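Local coordinates for protein fervidolysin (Fervidobacterium pennivorans, PDB 1R6V) that acts as a calcium-binding, subtilisin-like serine protease that degrades keratin into peptides, allowing its bacterium to grow on native feathers, at residues Lys80-Ala85 with Gln660-Trp665; Gly503-Trp508 with Ala525-Met530; Arg529-Arg534 with Asn628-Pro633; Asn555-Val560 with Asp597-Ser602. The protein carries 1 engineered substitution. All blocks are in the same frame, centred on the assembly; numbering follows the deposited sequence.

The four contacts lie on the same side of the chain's centre and away from the annotated sites. Contact 1 is mostly buried and joins the propeptide domain to the second beta-sandwich domain through apolar touching and one water. Contacts 2 to 4 are partly buried. Contact 2 packs the start of a long connection in the Ig-like domain against a later part of it, by packing over rings. Contact 3 shares Arg529 and Met530 with it and ties this connection to the second sandwich, using a hydrogen bond and a flat stack. Contact 4 is internal to the second sandwich, reaches the same sheet as contact 3, and is the richest in direct hydrogen bonds. Arg529 also bonds to Trp665 of contact 1.

Contact 1 of 4, residues Lys80-Ala85 with Gln660-Trp665; sequences KIKALA and QPIYVW
Ala83 and Ile662 form the tight side of this contact. The methyl of Ala83 points at the other segment, and its CB lies 3.7 Å from Ile662 CB. The same methyl is 3.5 Å from the backbone Gln660 O. Ile662 holds CG1 anti to its backbone N (chi1 171°). CG2 then falls between the N and the carbonyl carbon, where it also meets Ala83 CB. The same CG2 also touches Lys82 CE at 4.2 Å, the two side chains crossing at about a right angle. Lys82 NZ forms a salt bridge with Asp79 and a hydrogen bond to Gly522 O. Ala83 belongs to a type I beta turn, Ile81 to Leu84, that leads off from helix 74-81 of the propeptide domain. Its partner is a loop of the second beta-sandwich domain, so the contact joins two domains. The side of Gln660 is looser and partly exposed. Its chain bends at chi2, and NE2 comes within 3.7 Å of Leu84 CD2. NE2 is also near Ala83 O, but the angle is poor for a hydrogen bond. A water does the bridging here: it donates to Ala83 O at 2.7 Å and to Pro661 O at 2.8 Å.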
loop_
_atom_site.group_PDB
_atom_site.type_symbol
_atom_site.label_atom_id
_atom_site.label_comp_id
_atom_site.label_asym_id
_atom_site.label_seq_id
_atom_site.Cartn_x
_atom_site.Cartn_y
_atom_site.Cartn_z
ATOM N N LYS A 80 -11.050 1.107 -22.083
ATOM C CA LYS A 80 -10.675 2.191 -22.993
ATOM C C LYS A 80 -9.176 2.467 -23.012
ATOM O O LYS A 80 -8.662 3.071 -23.949
ATOM C CB LYS A 80 -11.379 3.490 -22.590
ATOM C CG LYS A 80 -12.865 3.535 -22.884
ATOM C CD LYS A 80 -13.106 3.878 -24.339
ATOM C CE LYS A 80 -14.574 4.156 -24.589
ATOM N NZ LYS A 80 -14.790 4.815 -25.909
ATOM N N ILE A 81 -8.484 2.025 -21.965
ATOM C CA ILE A 81 -7.060 2.268 -21.804
ATOM C C ILE A 81 -6.145 1.114 -22.200
ATOM O O ILE A 81 -5.070 1.334 -22.755
ATOM C CB ILE A 81 -6.742 2.602 -20.314
ATOM C CG1 ILE A 81 -7.534 3.837 -19.858
ATOM C CG2 ILE A 81 -5.237 2.840 -20.138
ATOM C CD1 ILE A 81 -7.482 4.077 -18.337
ATOM N N LYS A 82 -6.599 -0.104 -21.921
ATOM C CA LYS A 82 -5.809 -1.312 -22.149
ATOM C C LYS A 82 -5.218 -1.538 -23.520
ATOM O O LYS A 82 -4.204 -2.229 -23.647
ATOM C CB LYS A 82 -6.611 -2.544 -21.740
ATOM C CG LYS A 82 -7.659 -2.997 -22.734
ATOM C CD LYS A 82 -8.602 -3.991 -22.081
ATOM C CE LYS A 82 -9.656 -4.462 -23.071
ATOM N NZ LYS A 82 -10.757 -5.223 -22.424
ATOM N N ALA A 83 -5.827 -0.962 -24.549
ATOM C CA ALA A 83 -5.308 -1.147 -25.897
ATOM C C ALA A 83 -4.729 0.134 -26.495
ATOM O O ALA A 83 -4.517 0.208 -27.706
ATOM C CB ALA A 83 -6.418 -1.708 -26.814
ATOM N N LEU A 84 -4.461 1.136 -25.657
ATOM C CA LEU A 84 -3.918 2.408 -26.150
ATOM C C LEU A 84 -2.430 2.416 -26.462
ATOM O O LEU A 84 -1.948 3.304 -27.164
ATOM C CB LEU A 84 -4.207 3.540 -25.163
ATOM C CG LEU A 84 -5.676 3.882 -24.936
ATOM C CD1 LEU A 84 -5.782 5.022 -23.927
ATOM C CD2 LEU A 84 -6.324 4.276 -26.264
ATOM N N ALA A 85 -1.695 1.450 -25.927
ATOM C CA ALA A 85 -0.267 1.376 -26.191
ATOM C C ALA A 85 0.508 2.576 -25.645
ATOM O O ALA A 85 1.364 3.138 -26.331
ATOM C CB ALA A 85 -0.028 1.246 -27.694
ATOM N N GLN A 660 -9.268 -0.435 -32.063
ATOM C CA GLN A 660 -8.186 -0.533 -31.079
ATOM C C GLN A 660 -8.083 -1.983 -30.617
ATOM O O GLN A 660 -8.585 -2.337 -29.551
ATOM C CB GLN A 660 -8.478 0.346 -29.855
ATOM C CG GLN A 660 -8.275 1.838 -30.049
ATOM C CD GLN A 660 -6.852 2.189 -30.438
ATOM O OE1 GLN A 660 -6.518 2.267 -31.623
ATOM N NE2 GLN A 660 -6.001 2.393 -29.440
ATOM N N PRO A 661 -7.434 -2.838 -31.418
ATOM C CA PRO A 661 -7.290 -4.251 -31.063
ATOM C C PRO A 661 -6.286 -4.565 -29.959
ATOM O O PRO A 661 -5.293 -3.870 -29.769
ATOM C CB PRO A 661 -6.869 -4.887 -32.379
ATOM C CG PRO A 661 -5.963 -3.826 -32.953
ATOM C CD PRO A 661 -6.816 -2.568 -32.730
ATOM N N ILE A 662 -6.590 -5.623 -29.224
ATOM C CA ILE A 662 -5.713 -6.137 -28.194
ATOM C C ILE A 662 -6.076 -7.616 -28.099
ATOM O O ILE A 662 -7.015 -7.996 -27.413
ATOM C CB ILE A 662 -5.886 -5.414 -26.813
ATOM C CG1 ILE A 662 -5.094 -6.165 -25.751
ATOM C CG2 ILE A 662 -7.335 -5.328 -26.405
ATOM C CD1 ILE A 662 -3.695 -6.389 -26.128
ATOM N N TYR A 663 -5.343 -8.442 -28.839
ATOM C CA TYR A 663 -5.608 -9.870 -28.839
ATOM C C TYR A 663 -4.981 -10.542 -27.636
ATOM O O TYR A 663 -3.989 -10.057 -27.094
ATOM C CB TYR A 663 -5.063 -10.532 -30.109
ATOM C CG TYR A 663 -5.931 -10.296 -31.326
ATOM C CD1 TYR A 663 -5.715 -9.201 -32.157
ATOM C CD2 TYR A 663 -7.002 -11.146 -31.611
ATOM C CE1 TYR A 663 -6.547 -8.952 -33.243
ATOM C CE2 TYR A 663 -7.842 -10.906 -32.695
ATOM C CZ TYR A 663 -7.604 -9.806 -33.504
ATOM O OH TYR A 663 -8.432 -9.549 -34.569
ATOM N N VAL A 664 -5.588 -11.653 -27.228
ATOM C CA VAL A 664 -5.086 -12.455 -26.118
ATOM C C VAL A 664 -3.594 -12.637 -26.378
ATOM O O VAL A 664 -3.159 -12.857 -27.520
ATOM C CB VAL A 664 -5.815 -13.829 -26.080
ATOM C CG1 VAL A 664 -5.028 -14.835 -25.274
ATOM C CG2 VAL A 664 -7.206 -13.651 -25.453
ATOM N N TRP A 665 -2.802 -12.518 -25.321
ATOM C CA TRP A 665 -1.364 -12.647 -25.469
ATOM C C TRP A 665 -0.758 -13.710 -24.576
ATOM O O TRP A 665 -1.408 -14.203 -23.656
ATOM C CB TRP A 665 -0.685 -11.302 -25.202
ATOM C CG TRP A 665 -0.854 -10.807 -23.792
ATOM C CD1 TRP A 665 -0.029 -11.059 -22.722
ATOM C CD2 TRP A 665 -1.912 -9.981 -23.296
ATOM N NE1 TRP A 665 -0.514 -10.439 -21.595
ATOM C CE2 TRP A 665 -1.668 -9.769 -21.916
ATOM C CE3 TRP A 665 -3.044 -9.396 -23.883
ATOM C CZ2 TRP A 665 -2.515 -8.993 -21.109
ATOM C CZ3 TRP A 665 -3.891 -8.620 -23.080
ATOM C CH2 TRP A 665 -3.619 -8.427 -21.707
HETATM O O HOH W 1 -4.689 -1.165 -30.033
#

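Contact 2 of 4, residues Gly503-Trp508 with Ala525-Met530; sequences GGPDHW and AIALRM
The imidazole of His507 has Met530 CA over one face, 3.6 Å from the ring centroid and 16° off the normal, a CH-pi contact. Met530 CE lies at the edge of the ring, in its plane. The bend of Met530 at chi3 (-92°) puts CE there, 3.7 Å from His507 NE2. Pro505 O lies at the ring edge too and takes a weak hydrogen bond from His507 ND1. Closer still, Met530 CG is 3.4 Å from His507 NE2. The second flat group, Trp508, has Ala525 CB over one face of its five-membered ring, 3.8 Å from the centroid. Between the two rings the backbones meet: His507 CA makes a CA-H...O contact of 3.5 Å to Ala527 O. Pro505 CB packs on Ile526 CG2 at 3.7 Å, and on the methyl of Ala527. A water accepts from Ile526 N and donates to Asp506 O, joining the two backbones. The contact packs the start of the long connection between strands 496-505 and 535-543, antiparallel neighbours in a sheet of the Ig-like domain, against a later part of it. Beyond it, Ile526 O bonds to Trp665 NE1, just before strand 666-669 of the second sandwich.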
loop_
_atom_site.group_PDB
_atom_site.type_symbol
_atom_site.label_atom_id
_atom_site.label_comp_id
_atom_site.label_asym_id
_atom_site.label_seq_id
_atom_site.Cartn_x
_atom_site.Cartn_y
_atom_site.Cartn_z
ATOM N N GLY A 503 7.387 -14.278 -6.950
ATOM C CA GLY A 503 6.396 -14.984 -7.754
ATOM C C GLY A 503 5.914 -14.230 -8.984
ATOM O O GLY A 503 5.477 -13.086 -8.862
ATOM N N GLY A 504 5.977 -14.919 -10.131
ATOM C CA GLY A 504 5.620 -14.436 -11.467
ATOM C C GLY A 504 4.560 -13.384 -11.565
ATOM O O GLY A 504 3.902 -13.121 -10.563
ATOM N N PRO A 505 4.332 -12.788 -12.758
ATOM C CA PRO A 505 3.287 -11.757 -12.782
ATOM C C PRO A 505 1.998 -12.274 -12.173
ATOM O O PRO A 505 1.682 -13.453 -12.293
ATOM C CB PRO A 505 3.141 -11.427 -14.274
ATOM C CG PRO A 505 4.499 -11.767 -14.848
ATOM C CD PRO A 505 4.848 -13.052 -14.115
ATOM N N ASP A 506 1.301 -11.339 -11.564
ATOM C CA ASP A 506 0.050 -11.668 -10.905
ATOM C C ASP A 506 -1.059 -11.861 -11.934
ATOM O O ASP A 506 -1.428 -10.928 -12.636
ATOM C CB ASP A 506 -0.314 -10.537 -9.943
ATOM C CG ASP A 506 -1.554 -10.830 -9.131
ATOM O OD1 ASP A 506 -2.023 -11.988 -9.126
ATOM O OD2 ASP A 506 -2.054 -9.890 -8.480
ATOM N N HIS A 507 -1.646 -13.149 -11.997
ATOM C CA HIS A 507 -2.709 -13.418 -12.955
ATOM C C HIS A 507 -4.052 -13.320 -12.241
ATOM O O HIS A 507 -4.727 -14.332 -12.044
ATOM C CB HIS A 507 -2.532 -14.817 -13.552
ATOM C CG HIS A 507 -2.004 -15.827 -12.577
ATOM N ND1 HIS A 507 -0.708 -15.802 -12.110
ATOM C CD2 HIS A 507 -2.600 -16.886 -11.979
ATOM C CE1 HIS A 507 -0.524 -16.803 -11.268
ATOM N NE2 HIS A 507 -1.657 -17.475 -11.169
ATOM N N TRP A 508 -4.433 -12.104 -11.852
ATOM C CA TRP A 508 -5.692 -11.875 -11.136
ATOM C C TRP A 508 -6.892 -11.723 -12.053
ATOM O O TRP A 508 -8.035 -11.731 -11.595
ATOM C CB TRP A 508 -5.600 -10.616 -10.272
ATOM C CG TRP A 508 -5.310 -9.356 -11.054
ATOM C CD1 TRP A 508 -4.083 -8.882 -11.400
ATOM C CD2 TRP A 508 -6.266 -8.415 -11.584
ATOM N NE1 TRP A 508 -4.204 -7.712 -12.108
ATOM C CE2 TRP A 508 -5.533 -7.401 -12.237
ATOM C CE3 TRP A 508 -7.667 -8.336 -11.570
ATOM C CZ2 TRP A 508 -6.153 -6.309 -12.873
ATOM C CZ3 TRP A 508 -8.286 -7.252 -12.203
ATOM C CH2 TRP A 508 -7.526 -6.253 -12.845
ATOM N N ALA A 525 -4.742 -7.859 -16.323
ATOM C CA ALA A 525 -3.548 -8.338 -15.632
ATOM C C ALA A 525 -2.361 -8.399 -16.581
ATOM O O ALA A 525 -2.517 -8.349 -17.795
ATOM C CB ALA A 525 -3.809 -9.713 -15.025
ATOM N N ILE A 526 -1.163 -8.499 -16.025
ATOM C CA ILE A 526 0.026 -8.572 -16.850
ATOM C C ILE A 526 0.053 -9.915 -17.570
ATOM O O ILE A 526 0.374 -9.985 -18.755
ATOM C CB ILE A 526 1.284 -8.463 -15.998
ATOM C CG1 ILE A 526 1.394 -7.049 -15.417
ATOM C CG2 ILE A 526 2.502 -8.816 -16.827
ATOM C CD1 ILE A 526 1.491 -5.948 -16.472
ATOM N N ALA A 527 -0.263 -10.970 -16.824
ATOM C CA ALA A 527 -0.283 -12.327 -17.352
ATOM C C ALA A 527 -1.718 -12.820 -17.310
ATOM O O ALA A 527 -2.460 -12.516 -16.374
ATOM C CB ALA A 527 0.605 -13.237 -16.497
ATOM N N LEU A 528 -2.106 -13.587 -18.317
ATOM C CA LEU A 528 -3.465 -14.098 -18.398
ATOM C C LEU A 528 -3.617 -15.528 -17.910
ATOM O O LEU A 528 -4.742 -15.998 -17.724
ATOM C CB LEU A 528 -3.951 -14.013 -19.852
ATOM C CG LEU A 528 -3.906 -12.608 -20.470
ATOM C CD1 LEU A 528 -4.301 -12.653 -21.953
ATOM C CD2 LEU A 528 -4.848 -11.693 -19.704
ATOM N N ARG A 529 -2.494 -16.212 -17.692
ATOM C CA ARG A 529 -2.524 -17.615 -17.283
ATOM C C ARG A 529 -1.563 -17.987 -16.162
ATOM O O ARG A 529 -0.438 -17.502 -16.121
ATOM C CB ARG A 529 -2.201 -18.500 -18.485
ATOM C CG ARG A 529 -3.003 -18.165 -19.718
ATOM C CD ARG A 529 -2.562 -19.002 -20.904
ATOM N NE ARG A 529 -3.168 -18.502 -22.132
ATOM C CZ ARG A 529 -2.807 -17.374 -22.737
ATOM N NH1 ARG A 529 -1.832 -16.628 -22.234
ATOM N NH2 ARG A 529 -3.446 -16.969 -23.831
ATOM N N MET A 530 -2.012 -18.875 -15.280
ATOM C CA MET A 530 -1.175 -19.328 -14.171
ATOM C C MET A 530 0.096 -19.970 -14.731
ATOM O O MET A 530 1.171 -19.879 -14.135
ATOM C CB MET A 530 -1.942 -20.338 -13.304
ATOM C CG MET A 530 -1.209 -20.747 -12.032
ATOM S SD MET A 530 -2.174 -21.884 -11.005
ATOM C CE MET A 530 -2.994 -20.734 -9.940
HETATM O O HOH W 2 -0.612 -8.661 -13.118
HETATM O O HOH W 3 -5.917 -16.129 -14.536
#

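Contact 3 of 4, residues Arg529-Arg534 with Asn628-Pro633; sequences RMAEER and NGEDIP
Ala531, in the short 3-10 segment 530-532, faces Asn628 with their CA atoms 6.6 Å apart. Asn628 and Gly629 form the tip of the beta-hairpin of strands 619-627 and 630-638, and both have positive phi, as in a type I' turn. The contact joins the Ig-like domain to the second beta-sandwich domain. Asn628 ND2 donates a nearly straight hydrogen bond to Ala531 O, 2.8 Å long, and the acceptor lies close to the amide plane. A water accepts from the same ND2 and donates to Glu532 O. The side chains of Asn628 and Arg534 meet tip to tip, their amide and guanidinium planes only 5° apart. Asn628 CG sits 3.6 Å above the centre of the guanidinium. Arg534 bends at chi2 and chi3, and its NE donates to Glu533 O at 3.0 Å from above the carbonyl plane. Its NH1 bonds to Asn555 O, while Asn628 OD1 accepts from Thr557 N. An alanine at Arg534 would probably leave this face of the Asn628 amide without its flat partner and Asn555 O without that donor. Farther along, Arg529 NH1 makes a salt bridge to Glu532 OE2 of 2.9 Å. Arg529 NE pairs with Asp649, and Glu532 OE2 also accepts from Thr667 N. The aliphatic part of Arg529 reaches the strand, with CD 4.1 Å from Ile632 CD1. Glu630, an exposed residue, brings OE1 to 3.7 Å from Ala531 CB.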
loop_
_atom_site.group_PDB
_atom_site.type_symbol
_atom_site.label_atom_id
_atom_site.label_comp_id
_atom_site.label_asym_id
_atom_site.label_seq_id
_atom_site.Cartn_x
_atom_site.Cartn_y
_atom_site.Cartn_z
ATOM N N ARG A 529 -2.494 -16.212 -17.692
ATOM C CA ARG A 529 -2.524 -17.615 -17.283
ATOM C C ARG A 529 -1.563 -17.987 -16.162
ATOM O O ARG A 529 -0.438 -17.502 -16.121
ATOM C CB ARG A 529 -2.201 -18.500 -18.485
ATOM C CG ARG A 529 -3.003 -18.165 -19.718
ATOM C CD ARG A 529 -2.562 -19.002 -20.904
ATOM N NE ARG A 529 -3.168 -18.502 -22.132
ATOM C CZ ARG A 529 -2.807 -17.374 -22.737
ATOM N NH1 ARG A 529 -1.832 -16.628 -22.234
ATOM N NH2 ARG A 529 -3.446 -16.969 -23.831
ATOM N N MET A 530 -2.012 -18.875 -15.280
ATOM C CA MET A 530 -1.175 -19.328 -14.171
ATOM C C MET A 530 0.096 -19.970 -14.731
ATOM O O MET A 530 1.171 -19.879 -14.135
ATOM C CB MET A 530 -1.942 -20.338 -13.304
ATOM C CG MET A 530 -1.209 -20.747 -12.032
ATOM S SD MET A 530 -2.174 -21.884 -11.005
ATOM C CE MET A 530 -2.994 -20.734 -9.940
ATOM N N ALA A 531 -0.020 -20.595 -15.901
ATOM C CA ALA A 531 1.123 -21.247 -16.525
ATOM C C ALA A 531 2.257 -20.285 -16.875
ATOM O O ALA A 531 3.388 -20.715 -17.091
ATOM C CB ALA A 531 0.676 -22.006 -17.791
ATOM N N GLU A 532 1.959 -18.989 -16.929
ATOM C CA GLU A 532 2.967 -17.989 -17.258
ATOM C C GLU A 532 3.747 -17.508 -16.028
ATOM O O GLU A 532 4.819 -16.914 -16.159
ATOM C CB GLU A 532 2.305 -16.800 -17.956
ATOM C CG GLU A 532 1.644 -17.204 -19.263
ATOM C CD GLU A 532 0.715 -16.151 -19.820
ATOM O OE1 GLU A 532 -0.049 -15.561 -19.023
ATOM O OE2 GLU A 532 0.751 -15.937 -21.052
ATOM N N GLU A 533 3.205 -17.764 -14.849
ATOM C CA GLU A 533 3.859 -17.351 -13.612
ATOM C C GLU A 533 5.198 -18.071 -13.450
ATOM O O GLU A 533 5.320 -19.251 -13.763
ATOM C CB GLU A 533 2.966 -17.656 -12.408
ATOM C CG GLU A 533 3.549 -17.161 -11.083
ATOM C CD GLU A 533 2.776 -17.634 -9.860
ATOM O OE1 GLU A 533 3.231 -17.342 -8.727
ATOM O OE2 GLU A 533 1.720 -18.289 -10.024
ATOM N N ARG A 534 6.200 -17.339 -12.970
ATOM C CA ARG A 534 7.533 -17.885 -12.738
ATOM C C ARG A 534 7.812 -17.669 -11.248
ATOM O O ARG A 534 7.239 -16.771 -10.635
ATOM C CB ARG A 534 8.580 -17.130 -13.559
ATOM C CG ARG A 534 8.282 -16.977 -15.048
ATOM C CD ARG A 534 8.662 -18.225 -15.818
ATOM N NE ARG A 534 7.878 -19.355 -15.364
ATOM C CZ ARG A 534 8.273 -20.619 -15.394
ATOM N NH1 ARG A 534 9.471 -20.952 -15.859
ATOM N NH2 ARG A 534 7.459 -21.552 -14.938
ATOM N N ASN A 628 5.947 -23.356 -20.620
ATOM C CA ASN A 628 6.588 -23.748 -19.371
ATOM C C ASN A 628 6.223 -25.187 -18.999
ATOM O O ASN A 628 6.011 -25.518 -17.828
ATOM C CB ASN A 628 6.211 -22.761 -18.259
ATOM C CG ASN A 628 6.724 -21.363 -18.552
ATOM O OD1 ASN A 628 7.872 -21.198 -18.952
ATOM N ND2 ASN A 628 5.878 -20.355 -18.368
ATOM N N GLY A 629 6.136 -26.032 -20.026
ATOM C CA GLY A 629 5.822 -27.438 -19.831
ATOM C C GLY A 629 4.362 -27.841 -19.864
ATOM O O GLY A 629 4.037 -29.027 -19.919
ATOM N N GLU A 630 3.467 -26.865 -19.843
ATOM C CA GLU A 630 2.053 -27.169 -19.840
ATOM C C GLU A 630 1.455 -27.113 -21.238
ATOM O O GLU A 630 1.660 -26.143 -21.963
ATOM C CB GLU A 630 1.330 -26.185 -18.930
ATOM C CG GLU A 630 -0.121 -26.503 -18.725
ATOM C CD GLU A 630 -0.774 -25.557 -17.747
ATOM O OE1 GLU A 630 -0.246 -25.414 -16.620
ATOM O OE2 GLU A 630 -1.812 -24.960 -18.108
ATOM N N ASP A 631 0.728 -28.162 -21.623
ATOM C CA ASP A 631 0.104 -28.163 -22.939
ATOM C C ASP A 631 -1.225 -27.433 -22.884
ATOM O O ASP A 631 -2.056 -27.689 -22.013
ATOM C CB ASP A 631 -0.139 -29.586 -23.459
ATOM C CG ASP A 631 1.135 -30.296 -23.853
ATOM O OD1 ASP A 631 2.152 -29.627 -24.145
ATOM O OD2 ASP A 631 1.107 -31.544 -23.893
ATOM N N ILE A 632 -1.417 -26.532 -23.841
ATOM C CA ILE A 632 -2.628 -25.738 -23.943
ATOM C C ILE A 632 -3.152 -25.763 -25.377
ATOM O O ILE A 632 -2.455 -25.351 -26.302
ATOM C CB ILE A 632 -2.356 -24.270 -23.588
ATOM C CG1 ILE A 632 -1.718 -24.183 -22.196
ATOM C CG2 ILE A 632 -3.665 -23.483 -23.633
ATOM C CD1 ILE A 632 -1.344 -22.771 -21.770
ATOM N N PRO A 633 -4.380 -26.254 -25.577
ATOM C CA PRO A 633 -4.954 -26.301 -26.926
ATOM C C PRO A 633 -5.281 -24.873 -27.409
ATOM O O PRO A 633 -5.740 -24.036 -26.626
ATOM C CB PRO A 633 -6.213 -27.146 -26.735
ATOM C CG PRO A 633 -6.638 -26.791 -25.330
ATOM C CD PRO A 633 -5.320 -26.788 -24.572
HETATM O O HOH W 4 6.037 -17.385 -18.720
#

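Contact 4 of 4, residues Asn555-Val560 with Asp597-Ser602; sequences NSTLQV and DLSLLS
Ser599 OG accepts from Leu558 N at 2.9 Å and donates to Asp597 OD1 at 2.8 Å, so one hydroxyl relays between the segments. Its chi1 of -68° sets OG beside its own backbone N, on the side of Asp597. Asp597 OD1 receives that hydroxyl on its syn lone pair. It also accepts from Ser599 N at 3.1 Å, met from above the carboxylate plane, and this closes an Asx turn. The other bond across the contact runs from Leu598 N to Leu558 O, 2.8 Å long and nearly along the C=O axis. An alanine at Ser599 would probably leave Leu558 N without this acceptor and Asp597 OD1 with one donor fewer, so that the carboxylate could turn more easily. Gln559 and Asp597 form an antiparallel non-hydrogen-bonded pair, with CA atoms 4.5 Å apart. They join strand 558-562 to the outermost strand 595-597 in one sheet of the second beta-sandwich domain. A type I turn, Leu598 to Leu601, then leads toward strand 604-610 of another sheet. Asp597 OD1 also rests near Gln559 CG, the two side chains crossing obliquely. Inward, Leu558 and Leu598 lie side by side and point the same way, with Leu558 CD2 4.1 Å from Leu598 CB. Leu598 CD1 reaches Val560 CG1 at 4.2 Å. Phe607 packs on both leucines, and Phe574 on Leu598 and Val560.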
loop_
_atom_site.group_PDB
_atom_site.type_symbol
_atom_site.label_atom_id
_atom_site.label_comp_id
_atom_site.label_asym_id
_atom_site.label_seq_id
_atom_site.Cartn_x
_atom_site.Cartn_y
_atom_site.Cartn_z
ATOM N N ASN A 555 12.851 -16.577 -16.680
ATOM C CA ASN A 555 13.032 -17.237 -17.970
ATOM C C ASN A 555 11.805 -18.118 -18.191
ATOM O O ASN A 555 11.084 -18.432 -17.249
ATOM C CB ASN A 555 14.315 -18.090 -18.015
ATOM C CG ASN A 555 14.349 -19.177 -16.949
ATOM O OD1 ASN A 555 13.456 -20.009 -16.857
ATOM N ND2 ASN A 555 15.400 -19.171 -16.140
ATOM N N SER A 556 11.572 -18.517 -19.435
ATOM C CA SER A 556 10.424 -19.354 -19.757
ATOM C C SER A 556 10.680 -20.164 -21.024
ATOM O O SER A 556 11.659 -19.939 -21.738
ATOM C CB SER A 556 9.184 -18.481 -19.977
ATOM O OG SER A 556 9.450 -17.491 -20.957
ATOM N N THR A 557 9.785 -21.106 -21.287
ATOM C CA THR A 557 9.864 -21.924 -22.485
ATOM C C THR A 557 8.507 -21.841 -23.161
ATOM O O THR A 557 7.471 -21.794 -22.496
ATOM C CB THR A 557 10.189 -23.402 -22.171
ATOM O OG1 THR A 557 9.236 -23.927 -21.243
ATOM C CG2 THR A 557 11.589 -23.515 -21.588
ATOM N N LEU A 558 8.521 -21.804 -24.486
ATOM C CA LEU A 558 7.279 -21.727 -25.245
ATOM C C LEU A 558 7.451 -22.409 -26.581
ATOM O O LEU A 558 8.343 -22.063 -27.346
ATOM C CB LEU A 558 6.884 -20.269 -25.493
ATOM C CG LEU A 558 5.645 -20.039 -26.367
ATOM C CD1 LEU A 558 4.424 -20.631 -25.680
ATOM C CD2 LEU A 558 5.442 -18.547 -26.598
ATOM N N GLN A 559 6.597 -23.386 -26.851
ATOM C CA GLN A 559 6.634 -24.091 -28.124
ATOM C C GLN A 559 5.223 -24.101 -28.691
ATOM O O GLN A 559 4.253 -24.111 -27.941
ATOM C CB GLN A 559 7.124 -25.533 -27.941
ATOM C CG GLN A 559 8.578 -25.653 -27.469
ATOM C CD GLN A 559 9.026 -27.099 -27.318
ATOM O OE1 GLN A 559 8.346 -27.906 -26.677
ATOM N NE2 GLN A 559 10.178 -27.433 -27.901
ATOM N N VAL A 560 5.108 -24.072 -30.015
ATOM C CA VAL A 560 3.797 -24.131 -30.644
ATOM C C VAL A 560 3.844 -25.104 -31.822
ATOM O O VAL A 560 4.792 -25.100 -32.600
ATOM C CB VAL A 560 3.308 -22.746 -31.145
ATOM C CG1 VAL A 560 4.261 -22.177 -32.167
ATOM C CG2 VAL A 560 1.922 -22.892 -31.742
ATOM N N ASP A 597 9.857 -23.466 -31.782
ATOM C CA ASP A 597 10.349 -23.148 -30.441
ATOM C C ASP A 597 10.543 -21.646 -30.336
ATOM O O ASP A 597 11.394 -21.066 -31.006
ATOM C CB ASP A 597 11.666 -23.889 -30.170
ATOM C CG ASP A 597 12.151 -23.732 -28.730
ATOM O OD1 ASP A 597 11.380 -23.257 -27.875
ATOM O OD2 ASP A 597 13.311 -24.101 -28.453
ATOM N N LEU A 598 9.729 -21.017 -29.497
ATOM C CA LEU A 598 9.785 -19.577 -29.304
ATOM C C LEU A 598 10.395 -19.223 -27.948
ATOM O O LEU A 598 10.353 -18.068 -27.533
ATOM C CB LEU A 598 8.367 -19.005 -29.386
ATOM C CG LEU A 598 7.661 -19.270 -30.719
ATOM C CD1 LEU A 598 6.239 -18.751 -30.667
ATOM C CD2 LEU A 598 8.435 -18.598 -31.842
ATOM N N SER A 599 10.960 -20.220 -27.273
ATOM C CA SER A 599 11.550 -20.029 -25.951
ATOM C C SER A 599 12.524 -18.863 -25.826
ATOM O O SER A 599 12.752 -18.379 -24.724
ATOM C CB SER A 599 12.245 -21.315 -25.498
ATOM O OG SER A 599 11.307 -22.346 -25.246
ATOM N N LEU A 600 13.095 -18.416 -26.939
ATOM C CA LEU A 600 14.053 -17.312 -26.909
ATOM C C LEU A 600 13.383 -15.944 -26.922
ATOM O O LEU A 600 14.010 -14.932 -26.599
ATOM C CB LEU A 600 15.018 -17.411 -28.092
ATOM C CG LEU A 600 16.167 -18.421 -28.015
ATOM C CD1 LEU A 600 15.638 -19.846 -27.848
ATOM C CD2 LEU A 600 16.985 -18.302 -29.290
ATOM N N LEU A 601 12.113 -15.911 -27.299
ATOM C CA LEU A 601 11.380 -14.662 -27.339
ATOM C C LEU A 601 11.015 -14.241 -25.926
ATOM O O LEU A 601 10.794 -15.082 -25.050
ATOM C CB LEU A 601 10.100 -14.806 -28.173
ATOM C CG LEU A 601 10.286 -14.975 -29.683
ATOM C CD1 LEU A 601 8.935 -15.145 -30.365
ATOM C CD2 LEU A 601 11.021 -13.765 -30.233
ATOM N N SER A 602 10.945 -12.933 -25.717
ATOM C CA SER A 602 10.600 -12.378 -24.413
ATOM C C SER A 602 9.596 -11.249 -24.588
ATOM O O SER A 602 9.683 -10.481 -25.539
ATOM C CB SER A 602 11.847 -11.828 -23.707
ATOM O OG SER A 602 11.506 -11.338 -22.418
HETATM O O HOH W 5 10.446 -17.532 -23.517
#